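Local coordinates for hypothetical protein TM1010 (Thermotoga maritima, PDB 2F4P) that is of unknown function but belongs to the cupin superfamily, whose members fold into a small beta barrel around a central pocket, at residues 27-33 with 58-62; 66-71 with 121-127; 78-84 with 104-110. One frame throughout, in Å; residues are numbered along the deposited sequence.

Contact 1: 27-33 with 58-62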
loop_
_atom_site.group_PDB
_atom_site.type_symbol
_atom_site.label_atom_id
_atom_site.label_comp_id
_atom_site.label_asym_id
_atom_site.label_seq_id
_atom_site.Cartn_x
_atom_site.Cartn_y
_atom_site.Cartn_z
ATOM N N ASP A 27 21.463 -9.905 -7.554
ATOM C CA ASP A 27 21.866 -8.562 -8.010
ATOM C C ASP A 27 21.416 -7.475 -7.039
ATOM O O ASP A 27 22.055 -6.442 -6.927
ATOM C CB ASP A 27 21.221 -8.211 -9.361
ATOM C CG ASP A 27 21.853 -8.940 -10.553
ATOM O OD1 ASP A 27 22.759 -9.797 -10.385
ATOM O OD2 ASP A 27 21.395 -8.638 -11.673
ATOM N N PHE A 28 20.279 -7.690 -6.374
ATOM C CA PHE A 28 19.667 -6.649 -5.552
ATOM C C PHE A 28 19.451 -7.019 -4.089
ATOM O O PHE A 28 19.162 -6.135 -3.287
ATOM C CB PHE A 28 18.297 -6.284 -6.121
ATOM C CG PHE A 28 18.297 -6.078 -7.597
ATOM C CD1 PHE A 28 18.999 -5.016 -8.159
ATOM C CD2 PHE A 28 17.624 -6.958 -8.436
ATOM C CE1 PHE A 28 19.016 -4.816 -9.525
ATOM C CE2 PHE A 28 17.648 -6.773 -9.808
ATOM C CZ PHE A 28 18.339 -5.693 -10.352
ATOM N N PHE A 29 19.502 -8.316 -3.781
ATOM C CA PHE A 29 19.177 -8.842 -2.451
ATOM C C PHE A 29 20.255 -9.770 -1.939
ATOM O O PHE A 29 20.890 -10.471 -2.708
ATOM C CB PHE A 29 17.868 -9.632 -2.484
ATOM C CG PHE A 29 16.681 -8.840 -2.960
ATOM C CD1 PHE A 29 16.007 -8.007 -2.092
ATOM C CD2 PHE A 29 16.233 -8.946 -4.279
ATOM C CE1 PHE A 29 14.914 -7.277 -2.519
ATOM C CE2 PHE A 29 15.127 -8.206 -4.715
ATOM C CZ PHE A 29 14.480 -7.372 -3.831
ATOM N N THR A 30 20.417 -9.784 -0.621
ATOM C CA THR A 30 21.210 -10.762 0.102
ATOM C C THR A 30 20.248 -11.720 0.773
ATOM O O THR A 30 19.296 -11.307 1.445
ATOM C CB THR A 30 22.050 -10.066 1.203
ATOM O OG1 THR A 30 22.943 -9.124 0.599
ATOM C CG2 THR A 30 22.823 -11.065 2.037
ATOM N N GLY A 31 20.466 -13.013 0.573
ATOM C CA GLY A 31 19.573 -14.016 1.135
ATOM C C GLY A 31 18.284 -14.251 0.344
ATOM O O GLY A 31 18.169 -13.871 -0.822
ATOM N N ASN A 32 17.323 -14.909 0.994
ATOM C CA ASN A 32 16.126 -15.407 0.331
ATOM C C ASN A 32 14.991 -14.419 0.492
ATOM O O ASN A 32 14.554 -14.143 1.607
ATOM C CB ASN A 32 15.740 -16.779 0.888
ATOM C CG ASN A 32 16.769 -17.834 0.557
ATOM O OD1 ASN A 32 17.342 -17.825 -0.546
ATOM N ND2 ASN A 32 17.040 -18.729 1.508
ATOM N N VAL A 33 14.519 -13.903 -0.643
ATOM C CA VAL A 33 13.486 -12.856 -0.672
ATOM C C VAL A 33 12.524 -13.233 -1.789
ATOM O O VAL A 33 12.965 -13.744 -2.815
ATOM C CB VAL A 33 14.116 -11.501 -1.020
ATOM C CG1 VAL A 33 13.053 -10.370 -1.157
ATOM C CG2 VAL A 33 15.158 -11.123 0.018
ATOM N N GLY A 58 17.446 -12.818 8.099
ATOM C CA GLY A 58 18.784 -12.511 7.645
ATOM C C GLY A 58 18.826 -11.882 6.251
ATOM O O GLY A 58 19.865 -11.393 5.826
ATOM N N ALA A 59 17.733 -11.948 5.509
ATOM C CA ALA A 59 17.730 -11.447 4.136
ATOM C C ALA A 59 17.427 -9.955 4.127
ATOM O O ALA A 59 16.722 -9.429 5.007
ATOM C CB ALA A 59 16.736 -12.202 3.279
ATOM N N ARG A 60 17.980 -9.275 3.120
ATOM C CA ARG A 60 17.845 -7.831 3.015
ATOM C C ARG A 60 18.243 -7.318 1.660
ATOM O O ARG A 60 18.992 -7.960 0.918
ATOM C CB ARG A 60 18.695 -7.133 4.069
ATOM C CG ARG A 60 20.208 -7.157 3.843
ATOM C CD ARG A 60 20.865 -8.173 4.662
ATOM N NE ARG A 60 22.339 -8.191 4.564
ATOM C CZ ARG A 60 23.101 -9.097 5.180
ATOM N NH1 ARG A 60 22.548 -10.052 5.917
ATOM N NH2 ARG A 60 24.414 -9.069 5.049
ATOM N N THR A 61 17.807 -6.107 1.367
ATOM C CA THR A 61 18.188 -5.468 0.154
ATOM C C THR A 61 19.665 -5.093 0.237
ATOM O O THR A 61 20.251 -4.953 1.336
ATOM C CB THR A 61 17.361 -4.153 -0.088
ATOM O OG1 THR A 61 17.743 -3.159 0.882
ATOM C CG2 THR A 61 15.886 -4.395 0.036
ATOM N N HIS A 62 20.262 -4.898 -0.927
ATOM C CA HIS A 62 21.491 -4.106 -1.016
ATOM C C HIS A 62 21.193 -2.657 -0.628
ATOM O O HIS A 62 20.018 -2.232 -0.560
ATOM C CB HIS A 62 22.032 -4.166 -2.438
ATOM C CG HIS A 62 22.521 -5.523 -2.832
ATOM N ND1 HIS A 62 23.117 -5.775 -4.048
ATOM C CD2 HIS A 62 22.508 -6.703 -2.167
ATOM C CE1 HIS A 62 23.455 -7.048 -4.112
ATOM N NE2 HIS A 62 23.087 -7.637 -2.988
HETATM O O HOH W 1 23.308 -3.811 -5.847
HETATM O O HOH W 2 23.796 -10.233 -3.061
HETATM O O HOH W 3 22.607 -6.556 1.379
#
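The imidazole of His-62 lies across the backbone of 27-33, with Phe-28 O and Phe-29 N over one face of its ring. Its two nitrogens reach that backbone through water: one water lies 2.7 Å from His-62 ND1 and 3.1 Å from Asp-27 O, another 2.7 Å from His-62 NE2 and 2.9 Å from Phe-29 O. Alongside, the main chains pair antiparallel: His-62 N to Phe-28 O at 2.9 Å, Thr-30 N to Arg-60 O at 2.8 Å and Arg-60 N to Thr-30 O at 2.9 Å. Thr-30 and Arg-60 project from the same face, so Thr-30 CG2 covers the flat guanidinium, 3.7 Å from Arg-60 CZ; Arg-60 NH2 hydrogen-bonds to Val-135 O, and Tyr-140 makes a cation-pi contact. The backbone angles at Gly-31 by themselves call for glycine: a CB would jam against the preceding carbonyl O, and it would also collide with Ala-59 CB. The small Ala-59 CB rests 3.8 Å from Val-33 CG2. Val-33 packs on Val-53 and Phe-55 of strand 49-55. This short antiparallel pairing, followed by a glycine bend that carries the chain from one sheet to the other, suits the two-sheeted beta barrel of the cupin fold.

Contact 2: 66-71 with 121-127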
loop_
_atom_site.group_PDB
_atom_site.type_symbol
_atom_site.label_atom_id
_atom_site.label_comp_id
_atom_site.label_asym_id
_atom_site.label_seq_id
_atom_site.Cartn_x
_atom_site.Cartn_y
_atom_site.Cartn_z
ATOM N N HIS A 66 15.864 5.489 -4.358
ATOM C CA HIS A 66 14.866 5.739 -5.380
ATOM C C HIS A 66 14.786 7.249 -5.588
ATOM O O HIS A 66 14.519 7.979 -4.640
ATOM C CB HIS A 66 13.495 5.280 -4.899
ATOM C CG HIS A 66 13.314 3.796 -4.923
ATOM N ND1 HIS A 66 12.764 3.142 -6.006
ATOM C CD2 HIS A 66 13.637 2.842 -4.027
ATOM C CE1 HIS A 66 12.750 1.844 -5.767
ATOM N NE2 HIS A 66 13.266 1.636 -4.571
ATOM N N PRO A 67 14.935 7.702 -6.823
ATOM C CA PRO A 67 14.783 9.122 -7.118
ATOM C C PRO A 67 13.431 9.712 -6.674
ATOM O O PRO A 67 13.354 10.889 -6.331
ATOM C CB PRO A 67 14.875 9.182 -8.640
ATOM C CG PRO A 67 15.564 7.994 -9.042
ATOM C CD PRO A 67 15.311 6.925 -8.011
ATOM N N GLY A 68 12.370 8.910 -6.724
ATOM C CA GLY A 68 11.052 9.373 -6.363
ATOM C C GLY A 68 10.635 9.088 -4.946
ATOM O O GLY A 68 9.555 9.515 -4.519
ATOM N N GLY A 69 11.446 8.355 -4.205
ATOM C CA GLY A 69 11.069 8.009 -2.839
ATOM C C GLY A 69 10.355 6.653 -2.772
ATOM O O GLY A 69 10.059 5.990 -3.811
ATOM N N GLN A 70 10.091 6.233 -1.545
ATOM C CA GLN A 70 9.468 4.932 -1.304
ATOM C C GLN A 70 8.754 4.971 0.041
ATOM O O GLN A 70 9.181 5.685 0.953
ATOM C CB GLN A 70 10.581 3.845 -1.362
ATOM C CG GLN A 70 10.135 2.396 -1.105
ATOM C CD GLN A 70 11.294 1.365 -1.284
ATOM O OE1 GLN A 70 12.453 1.581 -0.838
ATOM N NE2 GLN A 70 10.988 0.269 -1.964
ATOM N N ILE A 71 7.649 4.217 0.147
ATOM C CA ILE A 71 6.898 4.057 1.376
ATOM C C ILE A 71 6.832 2.552 1.680
ATOM O O ILE A 71 6.472 1.765 0.801
ATOM C CB ILE A 71 5.469 4.633 1.238
ATOM C CG1 ILE A 71 5.507 6.162 1.074
ATOM C CG2 ILE A 71 4.590 4.252 2.466
ATOM C CD1 ILE A 71 4.252 6.714 0.428
ATOM N N SER A 121 6.675 2.415 -4.541
ATOM C CA SER A 121 7.640 3.292 -5.210
ATOM C C SER A 121 6.850 4.486 -5.782
ATOM O O SER A 121 6.060 4.331 -6.706
ATOM C CB SER A 121 8.375 2.567 -6.329
ATOM O OG SER A 121 9.093 1.468 -5.843
ATOM N N THR A 122 7.097 5.663 -5.229
ATOM C CA THR A 122 6.400 6.872 -5.591
ATOM C C THR A 122 7.165 7.605 -6.683
ATOM O O THR A 122 8.396 7.456 -6.811
ATOM C CB THR A 122 6.224 7.760 -4.357
ATOM O OG1 THR A 122 7.500 7.960 -3.712
ATOM C CG2 THR A 122 5.290 7.072 -3.374
ATOM N N GLN A 123 6.441 8.396 -7.457
ATOM C CA GLN A 123 7.022 9.270 -8.476
ATOM C C GLN A 123 8.005 8.519 -9.356
ATOM O O GLN A 123 9.144 8.936 -9.544
ATOM C CB GLN A 123 7.684 10.472 -7.811
ATOM C CG GLN A 123 6.696 11.295 -7.003
ATOM C CD GLN A 123 7.354 12.346 -6.125
ATOM O OE1 GLN A 123 7.059 13.528 -6.280
ATOM N NE2 GLN A 123 8.219 11.912 -5.151
ATOM N N VAL A 124 7.528 7.402 -9.899
ATOM C CA VAL A 124 8.343 6.502 -10.698
ATOM C C VAL A 124 8.981 7.211 -11.890
ATOM O O VAL A 124 10.093 6.892 -12.268
ATOM C CB VAL A 124 7.525 5.247 -11.121
ATOM C CG1 VAL A 124 8.269 4.396 -12.177
ATOM C CG2 VAL A 124 7.218 4.416 -9.891
ATOM N N HIS A 125 8.299 8.204 -12.445
ATOM C CA HIS A 125 8.804 8.893 -13.625
ATOM C C HIS A 125 10.159 9.579 -13.338
ATOM O O HIS A 125 10.917 9.859 -14.265
ATOM C CB HIS A 125 7.751 9.895 -14.106
ATOM C CG HIS A 125 8.133 10.646 -15.341
ATOM N ND1 HIS A 125 8.891 11.801 -15.308
ATOM C CD2 HIS A 125 7.822 10.438 -16.641
ATOM C CE1 HIS A 125 9.057 12.251 -16.540
ATOM N NE2 HIS A 125 8.409 11.449 -17.367
ATOM N N LEU A 126 10.490 9.807 -12.063
ATOM C CA LEU A 126 11.744 10.449 -11.715
ATOM C C LEU A 126 12.943 9.516 -11.904
ATOM O O LEU A 126 14.081 9.972 -11.881
ATOM C CB LEU A 126 11.723 11.003 -10.286
ATOM C CG LEU A 126 10.775 12.186 -10.060
ATOM C CD1 LEU A 126 10.850 12.697 -8.615
ATOM C CD2 LEU A 126 11.010 13.312 -11.061
ATOM N N GLY A 127 12.679 8.222 -12.092
ATOM C CA GLY A 127 13.718 7.267 -12.466
ATOM C C GLY A 127 13.673 5.978 -11.677
ATOM O O GLY A 127 12.973 5.879 -10.673
HETATM O O HOH W 4 11.946 4.399 -8.385
HETATM O O HOH W 5 11.504 7.312 -8.916
HETATM O O HOH W 6 10.467 5.590 -6.653
#
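Gly-68 O accepts two side-chain hydrogen bonds, from Thr-122 OG1 at 2.7 Å and from Gln-123 NE2 at 2.8 Å. A weak backbone bond from Thr-122 N to Gly-69 O (3.3 Å) follows, and one water links His-66 ND1 (2.8 Å) to Gly-127 O (2.9 Å). The carbonyl of Gly-68 belongs to a type I beta turn from His-66 to Gly-69, closed by Gly-69 N to His-66 O at 3.1 Å. Within the cupin barrel this turn leads into strand 70-75, which pairs antiparallel with strand 115-121 through Gln-70 and Ser-121; both side chains hydrogen-bond to Tyr-51 OH. Glycine suits the turn: a CB on Gly-68 would strike the carbonyls of Thr-122 and Gln-123, while Gly-69 has a positive phi. Farther out, rigid Pro-67 packs its CB 4.0 Å from Leu-126 CB, and Ile-71 CD1 meets Thr-122 CG2 at 4.0 Å. Gln-123 NE2 also bonds weakly to Val-45 O of the second subunit, whose Val-39 packs on Ile-71 and Phe-46 on Gln-123.

Contact 3: 78-84 with 104-110. With EDO (1,2-ethanediol), chain F; EDO (1,2-ethanediol), chain G.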
loop_
_atom_site.group_PDB
_atom_site.type_symbol
_atom_site.label_atom_id
_atom_site.label_comp_id
_atom_site.label_asym_id
_atom_site.label_seq_id
_atom_site.Cartn_x
_atom_site.Cartn_y
_atom_site.Cartn_z
ATOM N N LYS A 78 9.332 -8.972 11.860
ATOM C CA LYS A 78 10.284 -8.048 12.433
ATOM C C LYS A 78 11.395 -7.799 11.429
ATOM O O LYS A 78 11.926 -8.732 10.815
ATOM C CB LYS A 78 10.884 -8.613 13.731
ATOM C CG LYS A 78 11.866 -7.666 14.430
ATOM C CD LYS A 78 12.381 -8.259 15.751
ATOM C CE LYS A 78 13.470 -7.406 16.384
ATOM N NZ LYS A 78 14.177 -8.157 17.470
ATOM N N GLY A 79 11.722 -6.534 11.240
ATOM C CA GLY A 79 12.821 -6.175 10.384
ATOM C C GLY A 79 13.543 -4.932 10.796
ATOM O O GLY A 79 13.361 -4.419 11.888
ATOM N N PHE A 80 14.354 -4.451 9.871
ATOM C CA PHE A 80 15.197 -3.290 10.065
ATOM C C PHE A 80 15.197 -2.426 8.829
ATOM O O PHE A 80 15.128 -2.937 7.702
ATOM C CB PHE A 80 16.636 -3.710 10.362
ATOM C CG PHE A 80 16.788 -4.331 11.683
ATOM C CD1 PHE A 80 16.491 -5.681 11.860
ATOM C CD2 PHE A 80 17.182 -3.589 12.771
ATOM C CE1 PHE A 80 16.621 -6.270 13.122
ATOM C CE2 PHE A 80 17.307 -4.167 14.013
ATOM C CZ PHE A 80 17.026 -5.517 14.188
ATOM N N TYR A 81 15.264 -1.117 9.079
ATOM C CA TYR A 81 15.462 -0.094 8.075
ATOM C C TYR A 81 16.655 0.768 8.504
ATOM O O TYR A 81 16.749 1.166 9.643
ATOM C CB TYR A 81 14.211 0.772 7.940
ATOM C CG TYR A 81 14.379 2.051 7.141
ATOM C CD1 TYR A 81 14.526 2.030 5.758
ATOM C CD2 TYR A 81 14.421 3.294 7.780
ATOM C CE1 TYR A 81 14.665 3.188 5.032
ATOM C CE2 TYR A 81 14.573 4.468 7.046
ATOM C CZ TYR A 81 14.693 4.411 5.672
ATOM O OH TYR A 81 14.839 5.567 4.927
ATOM N N GLN A 82 17.567 1.039 7.582
ATOM C CA GLN A 82 18.716 1.865 7.889
ATOM C C GLN A 82 19.089 2.765 6.736
ATOM O O GLN A 82 19.266 2.297 5.612
ATOM C CB GLN A 82 19.910 1.007 8.243
ATOM C CG GLN A 82 21.168 1.846 8.607
ATOM C CD GLN A 82 22.259 1.007 9.249
ATOM O OE1 GLN A 82 22.702 -0.006 8.685
ATOM N NE2 GLN A 82 22.721 1.431 10.427
ATOM N N GLU A 83 19.247 4.051 7.048
ATOM C CA GLU A 83 19.824 5.035 6.142
ATOM C C GLU A 83 21.341 5.101 6.296
ATOM O O GLU A 83 21.884 4.908 7.378
ATOM C CB GLU A 83 19.185 6.411 6.397
ATOM C CG GLU A 83 17.698 6.395 6.081
ATOM C CD GLU A 83 16.959 7.641 6.446
ATOM O OE1 GLU A 83 17.622 8.604 6.871
ATOM O OE2 GLU A 83 15.715 7.666 6.242
ATOM N N ARG A 84 22.025 5.358 5.189
ATOM C CA ARG A 84 23.484 5.472 5.200
ATOM C C ARG A 84 23.939 6.408 6.320
ATOM O O ARG A 84 23.491 7.545 6.404
ATOM C CB ARG A 84 23.938 5.991 3.833
ATOM C CG ARG A 84 25.392 5.968 3.586
ATOM C CD ARG A 84 25.675 5.315 2.215
ATOM N NE ARG A 84 26.069 3.952 2.439
ATOM C CZ ARG A 84 26.327 3.020 1.522
ATOM N NH1 ARG A 84 26.192 3.207 0.214
ATOM N NH2 ARG A 84 26.687 1.844 1.970
ATOM N N VAL A 104 19.877 7.021 0.549
ATOM C CA VAL A 104 20.484 5.701 0.415
ATOM C C VAL A 104 20.176 4.869 1.651
ATOM O O VAL A 104 20.356 5.336 2.772
ATOM C CB VAL A 104 21.983 5.791 0.090
ATOM C CG1 VAL A 104 22.600 4.363 0.086
ATOM C CG2 VAL A 104 22.182 6.497 -1.253
ATOM N N HIS A 105 19.644 3.662 1.459
ATOM C CA HIS A 105 19.141 2.890 2.613
ATOM C C HIS A 105 19.114 1.397 2.256
ATOM O O HIS A 105 19.329 1.003 1.095
ATOM C CB HIS A 105 17.726 3.342 2.941
ATOM C CG HIS A 105 16.756 2.955 1.878
ATOM N ND1 HIS A 105 16.625 3.687 0.715
ATOM C CD2 HIS A 105 15.979 1.861 1.731
ATOM C CE1 HIS A 105 15.757 3.084 -0.077
ATOM N NE2 HIS A 105 15.361 1.973 0.511
ATOM N N TRP A 106 18.913 0.577 3.259
ATOM C CA TRP A 106 18.528 -0.821 3.015
ATOM C C TRP A 106 17.411 -1.156 3.962
ATOM O O TRP A 106 17.215 -0.458 4.975
ATOM C CB TRP A 106 19.703 -1.776 3.203
ATOM C CG TRP A 106 20.263 -1.827 4.599
ATOM C CD1 TRP A 106 21.226 -1.022 5.100
ATOM C CD2 TRP A 106 19.895 -2.725 5.661
ATOM N NE1 TRP A 106 21.503 -1.366 6.399
ATOM C CE2 TRP A 106 20.693 -2.399 6.776
ATOM C CE3 TRP A 106 18.997 -3.804 5.768
ATOM C CZ2 TRP A 106 20.619 -3.101 7.997
ATOM C CZ3 TRP A 106 18.910 -4.496 6.979
ATOM C CH2 TRP A 106 19.720 -4.147 8.075
ATOM N N HIS A 107 16.668 -2.210 3.632
ATOM C CA HIS A 107 15.738 -2.783 4.599
ATOM C C HIS A 107 15.758 -4.291 4.500
ATOM O O HIS A 107 16.189 -4.861 3.505
ATOM C CB HIS A 107 14.299 -2.233 4.421
ATOM C CG HIS A 107 13.795 -2.211 3.007
ATOM N ND1 HIS A 107 12.851 -3.108 2.545
ATOM C CD2 HIS A 107 14.069 -1.390 1.973
ATOM C CE1 HIS A 107 12.593 -2.857 1.276
ATOM N NE2 HIS A 107 13.331 -1.829 0.897
ATOM N N GLY A 108 15.244 -4.944 5.527
ATOM C CA GLY A 108 15.224 -6.392 5.496
ATOM C C GLY A 108 14.795 -7.000 6.789
ATOM O O GLY A 108 14.373 -6.318 7.707
ATOM N N ALA A 109 14.941 -8.319 6.870
ATOM C CA ALA A 109 14.427 -9.040 8.007
ATOM C C ALA A 109 15.388 -8.958 9.161
ATOM O O ALA A 109 16.577 -8.654 9.001
ATOM C CB ALA A 109 14.183 -10.477 7.642
ATOM N N ALA A 110 14.862 -9.274 10.334
ATOM C CA ALA A 110 15.681 -9.565 11.497
ATOM C C ALA A 110 16.478 -10.871 11.299
ATOM O O ALA A 110 16.152 -11.680 10.434
ATOM C CB ALA A 110 14.776 -9.679 12.737
HETATM C C1 EDO F . 16.489 6.212 10.183
HETATM O O1 EDO F . 15.116 5.967 10.508
HETATM C C2 EDO F . 17.078 4.829 9.956
HETATM O O2 EDO F . 18.466 4.887 9.662
HETATM C C1 EDO G . 23.079 0.168 13.497
HETATM O O1 EDO G . 22.129 0.979 14.155
HETATM C C2 EDO G . 24.363 0.893 13.161
HETATM O O2 EDO G . 24.969 0.152 12.107
#
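Two neighbouring antiparallel strands of the cupin barrel, 78-83 and 105-109, meet here, and one face of the pair carries histidines beside a pocket where an unidentified ligand is bound. The strand axes come within 4.6 Å, their directions differing by 169°. Paired backbone hydrogen bonds join Phe-80 to Gly-108 (Phe-80 N to Gly-108 O 2.9 Å, Gly-108 N to Phe-80 O 3.0 Å) and Gln-82 to Trp-106 (Gln-82 N to Trp-106 O 3.0 Å, Trp-106 N to Gln-82 O 2.9 Å). One further hydrogen bond at each end extends the pairing, Ala-110 N to Lys-78 O at 3.0 Å and Arg-84 N to Val-104 O at 2.9 Å. On the face of Phe-80, Gln-82 and Trp-106, the indole NE1 of Trp-106 donates to Gln-82 OE1 at 2.9 Å, satisfying its one polar atom, while Trp-106 CH2 packs 3.9 Å from Phe-80 CB. Gln-82 NE2 hydrogen-bonds to Lys-86 O. Helix 137-144 covers this largely aromatic face, Thr-144 on Phe-80 and Ala-143 on Trp-106. At Gly-79 a CB would clash with Gly-108 O. On the other face, Tyr-81 CE1 touches His-105 CB at 3.7 Å, and Tyr-81 OH donates to Glu-83 OE2 at 2.6 Å. O2 of the chain F 1,2-ethanediol accepts from Glu-83 N at 2.9 Å, on the side away from strand 105-109. His-107 NE2 hydrogen-bonds to the unidentified ligand, and its ring meets that of His-117. Such a division, aromatic packing under a helix on one face and a ligand-bound histidine on the other, fits the beta-barrel pocket of cupins.

Contacts 1 and 3 lie 11 Å apart, centre to centre, in one antiparallel sheet, where strand 60-65 runs between strands 29-30 and 105-109. They touch directly: Ala-59 O lies 2.8 Å from Ala-109 N, a probable hydrogen bond. Contact 2 involves strands 70-75 and 115-121 of the other sheet, its centre 20 Å from that of contact 1 and 18 Å from that of contact 3. Gln-70 OE1 nevertheless comes 3.2 Å from His-105 NE2, a weak hydrogen bond that links the two sheets. Along the chain contact 1 closes first, and contact 3 is nested within the loop that contact 2 closes. Thr-61, His-66, Gln-70 and His-107 all approach the unidentified ligand, consistent with all three contacts contributing to the barrel's pocket.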